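Local coordinates for sugar isomerase (Sinorhizobium meliloti, PDB 3QC0), which binds a zinc ion in a xylose isomerase-like TIM barrel and probably acts as a sugar isomerase, at residues G173-W182 and A199-W208; P138-P146 and V155-C165. All coordinates share one frame; numbering follows the deposited sequence. Where two conformers were deposited one is given.

Interaction 1: residues G173-W182 and A199-W208; sequences GVAIDVYHVW and AILAHHICDW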
# COMPACT_ATOMS: atom_id res chain seq x y z
N GLY A 173 20.82 -1.31 -7.96
CA GLY A 173 20.39 -2.16 -6.86
C GLY A 173 19.15 -1.58 -6.22
O GLY A 173 18.43 -0.82 -6.86
N VAL A 174 18.96 -1.91 -4.95
CA VAL A 174 17.76 -1.50 -4.22
C VAL A 174 18.08 -0.83 -2.88
O VAL A 174 19.04 -1.19 -2.21
CB VAL A 174 16.75 -2.70 -4.01
CG1 VAL A 174 16.23 -3.21 -5.36
CG2 VAL A 174 17.37 -3.84 -3.15
N ALA A 175 17.24 0.13 -2.50
CA ALA A 175 17.17 0.66 -1.15
C ALA A 175 15.93 0.08 -0.49
O ALA A 175 14.82 0.24 -0.99
CB ALA A 175 17.08 2.21 -1.18
N ILE A 176 16.15 -0.59 0.63
CA ILE A 176 15.08 -1.26 1.37
C ILE A 176 14.69 -0.40 2.55
O ILE A 176 15.43 -0.30 3.53
CB ILE A 176 15.47 -2.71 1.79
CG1 ILE A 176 15.93 -3.57 0.59
CG2 ILE A 176 14.28 -3.38 2.55
CD1 ILE A 176 16.48 -4.94 0.99
N ASP A 177 13.53 0.26 2.44
CA ASP A 177 13.02 1.17 3.48
C ASP A 177 11.86 0.47 4.12
O ASP A 177 10.91 0.10 3.44
CB ASP A 177 12.62 2.48 2.82
CG ASP A 177 12.09 3.53 3.78
OD1 ASP A 177 11.51 3.16 4.81
OD2 ASP A 177 12.27 4.74 3.47
N VAL A 178 11.98 0.19 5.41
CA VAL A 178 10.98 -0.61 6.12
C VAL A 178 9.59 -0.00 5.98
O VAL A 178 8.60 -0.74 5.96
CB VAL A 178 11.34 -0.81 7.60
CG1 VAL A 178 12.70 -1.59 7.69
CG2 VAL A 178 11.40 0.51 8.39
N TYR A 179 9.51 1.32 5.88
CA TYR A 179 8.19 1.95 5.77
C TYR A 179 7.46 1.47 4.53
O TYR A 179 6.27 1.28 4.51
CB TYR A 179 8.30 3.49 5.71
CG TYR A 179 7.06 4.19 6.18
CD1 TYR A 179 6.70 4.17 7.53
CD2 TYR A 179 6.23 4.89 5.30
CE1 TYR A 179 5.54 4.80 7.98
CE2 TYR A 179 5.08 5.56 5.75
CZ TYR A 179 4.75 5.50 7.10
OH TYR A 179 3.63 6.17 7.57
N HIS A 180 8.21 1.29 3.46
CA HIS A 180 7.64 1.01 2.16
C HIS A 180 7.37 -0.47 1.94
O HIS A 180 6.55 -0.82 1.07
CB HIS A 180 8.58 1.50 1.06
CG HIS A 180 8.81 2.97 1.10
ND1 HIS A 180 7.78 3.87 1.29
CD2 HIS A 180 9.94 3.71 0.96
CE1 HIS A 180 8.27 5.10 1.31
NE2 HIS A 180 9.58 5.03 1.10
N VAL A 181 8.11 -1.34 2.66
CA VAL A 181 8.10 -2.78 2.35
C VAL A 181 7.64 -3.71 3.48
O VAL A 181 7.47 -4.90 3.22
CB VAL A 181 9.53 -3.27 1.88
CG1 VAL A 181 10.08 -2.42 0.75
CG2 VAL A 181 10.55 -3.34 3.07
N TRP A 182 7.49 -3.21 4.71
CA TRP A 182 7.32 -4.08 5.89
C TRP A 182 6.12 -5.04 5.73
O TRP A 182 6.13 -6.14 6.26
CB TRP A 182 7.15 -3.29 7.18
CG TRP A 182 5.85 -2.61 7.29
CD1 TRP A 182 5.49 -1.42 6.75
CD2 TRP A 182 4.68 -3.14 7.93
NE1 TRP A 182 4.16 -1.16 7.04
CE2 TRP A 182 3.65 -2.20 7.77
CE3 TRP A 182 4.44 -4.28 8.65
CZ2 TRP A 182 2.36 -2.40 8.30
CZ3 TRP A 182 3.18 -4.51 9.15
CH2 TRP A 182 2.14 -3.56 8.98
N ALA A 199 22.31 -7.06 -4.56
CA ALA A 199 21.63 -5.83 -4.99
C ALA A 199 21.33 -4.87 -3.84
O ALA A 199 20.84 -3.80 -4.12
CB ALA A 199 20.30 -6.19 -5.74
N ILE A 200 21.55 -5.25 -2.57
CA ILE A 200 21.12 -4.39 -1.44
C ILE A 200 22.13 -3.26 -1.28
O ILE A 200 23.33 -3.49 -1.05
CB ILE A 200 20.90 -5.14 -0.11
CG1 ILE A 200 19.93 -6.34 -0.31
CG2 ILE A 200 20.42 -4.12 1.00
CD1 ILE A 200 19.82 -7.23 0.94
N LEU A 201 21.67 -2.03 -1.46
CA LEU A 201 22.52 -0.85 -1.34
C LEU A 201 22.25 0.02 -0.13
O LEU A 201 23.11 0.80 0.26
CB LEU A 201 22.38 0.02 -2.59
CG LEU A 201 22.91 -0.55 -3.90
CD1 LEU A 201 22.53 0.22 -5.16
CD2 LEU A 201 24.47 -0.61 -3.82
N ALA A 202 21.06 -0.07 0.46
CA ALA A 202 20.72 0.76 1.59
C ALA A 202 19.59 0.12 2.35
O ALA A 202 18.81 -0.66 1.77
CB ALA A 202 20.33 2.19 1.14
N HIS A 203 19.51 0.49 3.62
CA HIS A 203 18.48 0.02 4.56
C HIS A 203 18.01 1.21 5.35
O HIS A 203 18.81 1.81 6.11
CB HIS A 203 19.07 -1.05 5.46
CG HIS A 203 18.14 -1.57 6.51
ND1 HIS A 203 18.58 -2.27 7.61
CD2 HIS A 203 16.78 -1.51 6.62
CE1 HIS A 203 17.54 -2.64 8.33
NE2 HIS A 203 16.44 -2.15 7.79
N HIS A 204 16.75 1.61 5.14
CA HIS A 204 16.19 2.75 5.84
C HIS A 204 15.26 2.27 6.93
O HIS A 204 14.44 1.35 6.71
CB HIS A 204 15.40 3.70 4.92
CG HIS A 204 16.14 4.13 3.70
ND1 HIS A 204 15.54 4.80 2.66
CD2 HIS A 204 17.45 3.99 3.36
CE1 HIS A 204 16.45 5.05 1.73
NE2 HIS A 204 17.62 4.58 2.14
N ILE A 205 15.35 2.93 8.08
CA ILE A 205 14.57 2.57 9.26
C ILE A 205 13.74 3.72 9.81
O ILE A 205 14.04 4.88 9.61
CB ILE A 205 15.44 1.96 10.38
CG1 ILE A 205 16.55 2.93 10.79
CG2 ILE A 205 15.98 0.59 9.94
CD1 ILE A 205 17.30 2.46 12.10
N CYS A 206 12.65 3.32 10.48
CA CYS A 206 11.58 4.17 11.00
C CYS A 206 10.51 3.16 11.44
O CYS A 206 10.83 1.98 11.59
CB CYS A 206 11.05 5.17 9.97
SG CYS A 206 10.41 4.38 8.50
N ASP A 207 9.30 3.61 11.67
CA ASP A 207 8.26 2.70 12.07
C ASP A 207 6.91 3.07 11.48
O ASP A 207 6.70 4.22 11.05
CB ASP A 207 8.17 2.61 13.62
CG ASP A 207 7.94 1.18 14.13
OD1 ASP A 207 7.33 0.35 13.38
OD2 ASP A 207 8.33 0.88 15.30
N TRP A 208 6.03 2.07 11.46
CA TRP A 208 4.65 2.22 11.02
C TRP A 208 3.74 2.32 12.22
O TRP A 208 3.62 1.36 12.99
CB TRP A 208 4.25 1.03 10.11
CG TRP A 208 2.86 1.22 9.55
CD1 TRP A 208 1.67 0.91 10.18
CD2 TRP A 208 2.50 1.81 8.30
NE1 TRP A 208 0.62 1.23 9.36
CE2 TRP A 208 1.10 1.79 8.21
CE3 TRP A 208 3.21 2.28 7.23
CZ2 TRP A 208 0.43 2.29 7.12
CZ3 TRP A 208 2.55 2.80 6.15
CH2 TRP A 208 1.17 2.77 6.08

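Interaction 2: residues P138-P146 and V155-C165; sequences PLAIEPLHP and VNTLGQALDIC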
# COMPACT_ATOMS: atom_id res chain seq x y z
N PRO A 138 26.41 4.00 -7.57
CA PRO A 138 25.33 2.98 -7.64
C PRO A 138 23.97 3.63 -7.61
O PRO A 138 23.78 4.60 -6.87
CB PRO A 138 25.56 2.15 -6.37
CG PRO A 138 27.08 2.34 -6.11
CD PRO A 138 27.28 3.80 -6.39
N LEU A 139 23.06 3.12 -8.44
CA LEU A 139 21.68 3.61 -8.43
C LEU A 139 20.87 2.67 -7.57
O LEU A 139 20.85 1.47 -7.82
CB LEU A 139 21.10 3.64 -9.85
CG LEU A 139 21.82 4.60 -10.83
CD1 LEU A 139 21.15 4.57 -12.23
CD2 LEU A 139 21.92 6.05 -10.27
N ALA A 140 20.16 3.21 -6.59
CA ALA A 140 19.34 2.41 -5.67
C ALA A 140 17.88 2.68 -5.93
O ALA A 140 17.36 3.72 -5.52
CB ALA A 140 19.69 2.74 -4.19
N ILE A 141 17.22 1.75 -6.61
CA ILE A 141 15.76 1.82 -6.77
C ILE A 141 15.14 1.58 -5.40
O ILE A 141 15.37 0.54 -4.77
CB ILE A 141 15.25 0.74 -7.75
CG1 ILE A 141 15.91 0.85 -9.13
CG2 ILE A 141 13.70 0.78 -7.85
CD1 ILE A 141 15.56 -0.31 -10.09
N GLU A 142 14.34 2.54 -4.98
CA GLU A 142 13.63 2.44 -3.69
C GLU A 142 12.17 2.07 -3.99
O GLU A 142 11.41 2.91 -4.44
CB GLU A 142 13.71 3.75 -2.90
CG GLU A 142 13.26 3.57 -1.46
CD GLU A 142 13.18 4.86 -0.68
OE1 GLU A 142 13.04 5.91 -1.31
OE2 GLU A 142 13.26 4.78 0.56
N PRO A 143 11.80 0.79 -3.81
CA PRO A 143 10.34 0.55 -3.90
C PRO A 143 9.65 1.38 -2.83
O PRO A 143 10.12 1.43 -1.68
CB PRO A 143 10.21 -0.96 -3.66
CG PRO A 143 11.46 -1.35 -2.93
CD PRO A 143 12.55 -0.42 -3.46
N LEU A 144 8.53 2.00 -3.20
CA LEU A 144 7.79 2.89 -2.33
C LEU A 144 6.47 2.22 -1.96
O LEU A 144 5.93 1.40 -2.70
CB LEU A 144 7.51 4.25 -2.96
CG LEU A 144 8.31 5.42 -2.34
CD1 LEU A 144 9.83 5.31 -2.57
CD2 LEU A 144 7.70 6.74 -2.82
N HIS A 145 5.96 2.60 -0.79
CA HIS A 145 4.72 2.06 -0.32
C HIS A 145 3.69 2.18 -1.44
O HIS A 145 3.58 3.22 -2.09
CB HIS A 145 4.21 2.83 0.89
CG HIS A 145 3.19 2.08 1.66
ND1 HIS A 145 1.88 1.95 1.23
CD2 HIS A 145 3.29 1.41 2.83
CE1 HIS A 145 1.21 1.24 2.15
NE2 HIS A 145 2.06 0.85 3.09
N PRO A 146 2.86 1.14 -1.59
CA PRO A 146 1.81 1.20 -2.61
C PRO A 146 0.90 2.42 -2.57
O PRO A 146 0.35 2.78 -3.61
CB PRO A 146 1.02 -0.11 -2.36
CG PRO A 146 2.12 -1.08 -1.97
CD PRO A 146 3.10 -0.23 -1.13
N VAL A 155 7.07 2.15 -8.63
CA VAL A 155 7.81 0.92 -8.27
C VAL A 155 7.43 0.71 -6.81
O VAL A 155 7.76 1.52 -5.95
CB VAL A 155 9.32 1.02 -8.43
CG1 VAL A 155 10.00 -0.30 -7.90
CG2 VAL A 155 9.68 1.30 -9.91
N ASN A 156 6.61 -0.33 -6.58
CA ASN A 156 5.90 -0.51 -5.33
C ASN A 156 6.12 -1.79 -4.56
O ASN A 156 5.51 -1.97 -3.50
CB ASN A 156 4.41 -0.32 -5.58
CG ASN A 156 4.12 1.04 -6.15
OD1 ASN A 156 3.76 1.18 -7.32
ND2 ASN A 156 4.35 2.08 -5.33
N THR A 157 6.93 -2.72 -5.09
CA THR A 157 7.29 -3.92 -4.34
C THR A 157 8.79 -4.19 -4.52
O THR A 157 9.38 -3.83 -5.57
CB THR A 157 6.49 -5.17 -4.75
OG1 THR A 157 6.95 -5.63 -6.03
CG2 THR A 157 4.94 -4.89 -4.66
N LEU A 158 9.39 -4.79 -3.52
CA LEU A 158 10.79 -5.17 -3.65
C LEU A 158 10.97 -6.16 -4.80
O LEU A 158 11.97 -6.07 -5.52
CB LEU A 158 11.30 -5.72 -2.33
CG LEU A 158 12.75 -6.15 -2.26
CD1 LEU A 158 13.71 -5.01 -2.64
CD2 LEU A 158 13.03 -6.66 -0.82
N GLY A 159 10.05 -7.10 -4.99
CA GLY A 159 10.12 -8.02 -6.10
C GLY A 159 10.16 -7.33 -7.46
O GLY A 159 10.93 -7.69 -8.32
N GLN A 160 9.32 -6.32 -7.63
CA GLN A 160 9.29 -5.57 -8.85
C GLN A 160 10.60 -4.80 -9.01
O GLN A 160 11.15 -4.74 -10.11
CB GLN A 160 8.09 -4.62 -8.82
CG GLN A 160 8.01 -3.68 -10.01
CD GLN A 160 7.09 -2.50 -9.76
OE1 GLN A 160 6.71 -2.24 -8.62
NE2 GLN A 160 6.78 -1.74 -10.82
N ALA A 161 11.08 -4.16 -7.94
CA ALA A 161 12.36 -3.44 -8.01
C ALA A 161 13.48 -4.37 -8.46
O ALA A 161 14.34 -4.01 -9.28
CB ALA A 161 12.69 -2.77 -6.67
N LEU A 162 13.50 -5.55 -7.86
CA LEU A 162 14.52 -6.54 -8.24
C LEU A 162 14.37 -7.03 -9.68
O LEU A 162 15.36 -7.27 -10.37
CB LEU A 162 14.53 -7.69 -7.23
CG LEU A 162 14.96 -7.31 -5.80
CD1 LEU A 162 14.69 -8.45 -4.80
CD2 LEU A 162 16.47 -6.90 -5.77
N ASP A 163 13.14 -7.20 -10.16
CA ASP A 163 12.89 -7.52 -11.56
C ASP A 163 13.53 -6.47 -12.48
O ASP A 163 14.15 -6.81 -13.50
CB ASP A 163 11.40 -7.59 -11.88
CG ASP A 163 10.72 -8.84 -11.32
OD1 ASP A 163 11.37 -9.79 -10.82
OD2 ASP A 163 9.46 -8.83 -11.38
N ILE A 164 13.42 -5.20 -12.11
CA ILE A 164 14.01 -4.16 -12.91
C ILE A 164 15.54 -4.26 -12.84
O ILE A 164 16.18 -4.08 -13.86
CB ILE A 164 13.53 -2.75 -12.46
CG1 ILE A 164 12.00 -2.63 -12.62
CG2 ILE A 164 14.32 -1.62 -13.17
CD1 ILE A 164 11.37 -1.40 -11.94
N CYS A 165 16.10 -4.50 -11.66
CA CYS A 165 17.55 -4.68 -11.48
C CYS A 165 18.03 -5.79 -12.37
O CYS A 165 19.07 -5.66 -13.02
CB CYS A 165 17.92 -4.94 -10.03
SG CYS A 165 17.73 -3.55 -8.95

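Interaction 1: residues G173-W182 and A199-W208
Asp-177 OD2 is held by the zinc ion and by Arg-219 NH1, and His-204 ND1, a fellow zinc ligand, lies 3.4 Å from it; the metal rather than a hydrogen bond brings the two together. OD2 lies at the edge of the imidazole, near its plane, although the carboxylate is turned 67° from the ring. Asp-177 CG stands anti to its own backbone N (chi1 -179°), which lays the carboxylate beside His-204 CB. Asp-177 OD1 accepts from Tyr-179 N at 2.9 Å on the anti side and so N-caps the short helix 178-181.

The two zinc ligands are neighbours in parallel strand pairing. Ile-176 N donates to Ala-202 O, and Ile-176 O accepts from His-204 N (2.8 Å); Val-178 N then bonds to His-204 O. A beta bulge between Val-174 and Ala-175 shifts the register by one, pairing Ala-175 with Ala-202 and Asp-177 with His-204.

Beyond the strand ends the contact turns aromatic. Trp-208 CE3 sits over one face of the Tyr-179 ring, 3.5 Å from CE1, with the planes at 36°. Trp-182 NE1 approaches a face of the Trp-208 indole, 3.6 Å from CD2, and Cys-206 SG touches Tyr-179 CB at 3.6 Å. With one carboxylate oxygen on zinc and the other on a helix N-terminus, Asp-177 is held at both ends of its carboxylate, and its rotation is probably fixed.

Interaction 2: residues P138-P146 and V155-C165
Ile-141 points its side chain at the helix and meets it with two branches. Ile-141 CD1 reaches Ile-164 CG2 at 3.6 Å, the two side chains slanting across one another, and also touches Cys-165 SG. With CG1 beside the backbone N (chi1 -57°), CG2 falls anti to that nitrogen, and Ile-141 CG2 touches both Val-155 CG1 and Ala-161 CB, 3.9 Å from each; here the isoleucine and valine side chains cross at about a right angle. Pro-143 continues the apolar surface with its ring: CD rests 4.0 Å from Ala-161 CB, CG lies by Leu-158, and CB packs on the carbonyl oxygen of Thr-157.

Past the proline the contact becomes polar. Leu-144 N gives a nearly straight bond to Val-155 O (2.9 Å, 173° at the hydrogen). Leu-144 O in turn accepts from Asn-156 ND2 at 3.1 Å; the oxygen lies close to the amide plane, but the nitrogen stands well above the carbonyl plane. The same ND2 also bonds to Ala-153 O, and OD1 to Arg-118, so both ends of the amide are engaged. Gln-160 OE1 takes Asn-156 N, and Thr-157 OG1, the N-cap, takes Gln-160 N, tying the incoming loop to the first turn.

The contact opens the beta-alpha-beta unit of strand 139-141, helix 158-168 and strand 172-177; helix 114-135 also packs on Ile-141, and strand 100-103 flanks strand 139-141 in the barrel.

How the interactions relate
Both interactions are buried and belong to one barrel: strands 139-141 and 172-177 are neighbours in the sheet, and Gly-173 probably bonds by N to Leu-139 O and by O to Ile-141 N. Interaction 1 is strand against strand, built on backbone hydrogen bonds and, past the strand ends, aromatic packing; interaction 2 is strand and following loop against a helix, built chiefly on aliphatic packing, with polar bonds confined to the loops. They converge at the zinc ion, where Glu-142 of 138-146 joins Asp-177 and His-204 of interaction 1, and Glu-248 completes the protein ligands. Each touches the second subunit, through Trp-182 and Trp-208 in one and, among others, His-145, Pro-146 and Thr-157 in the other.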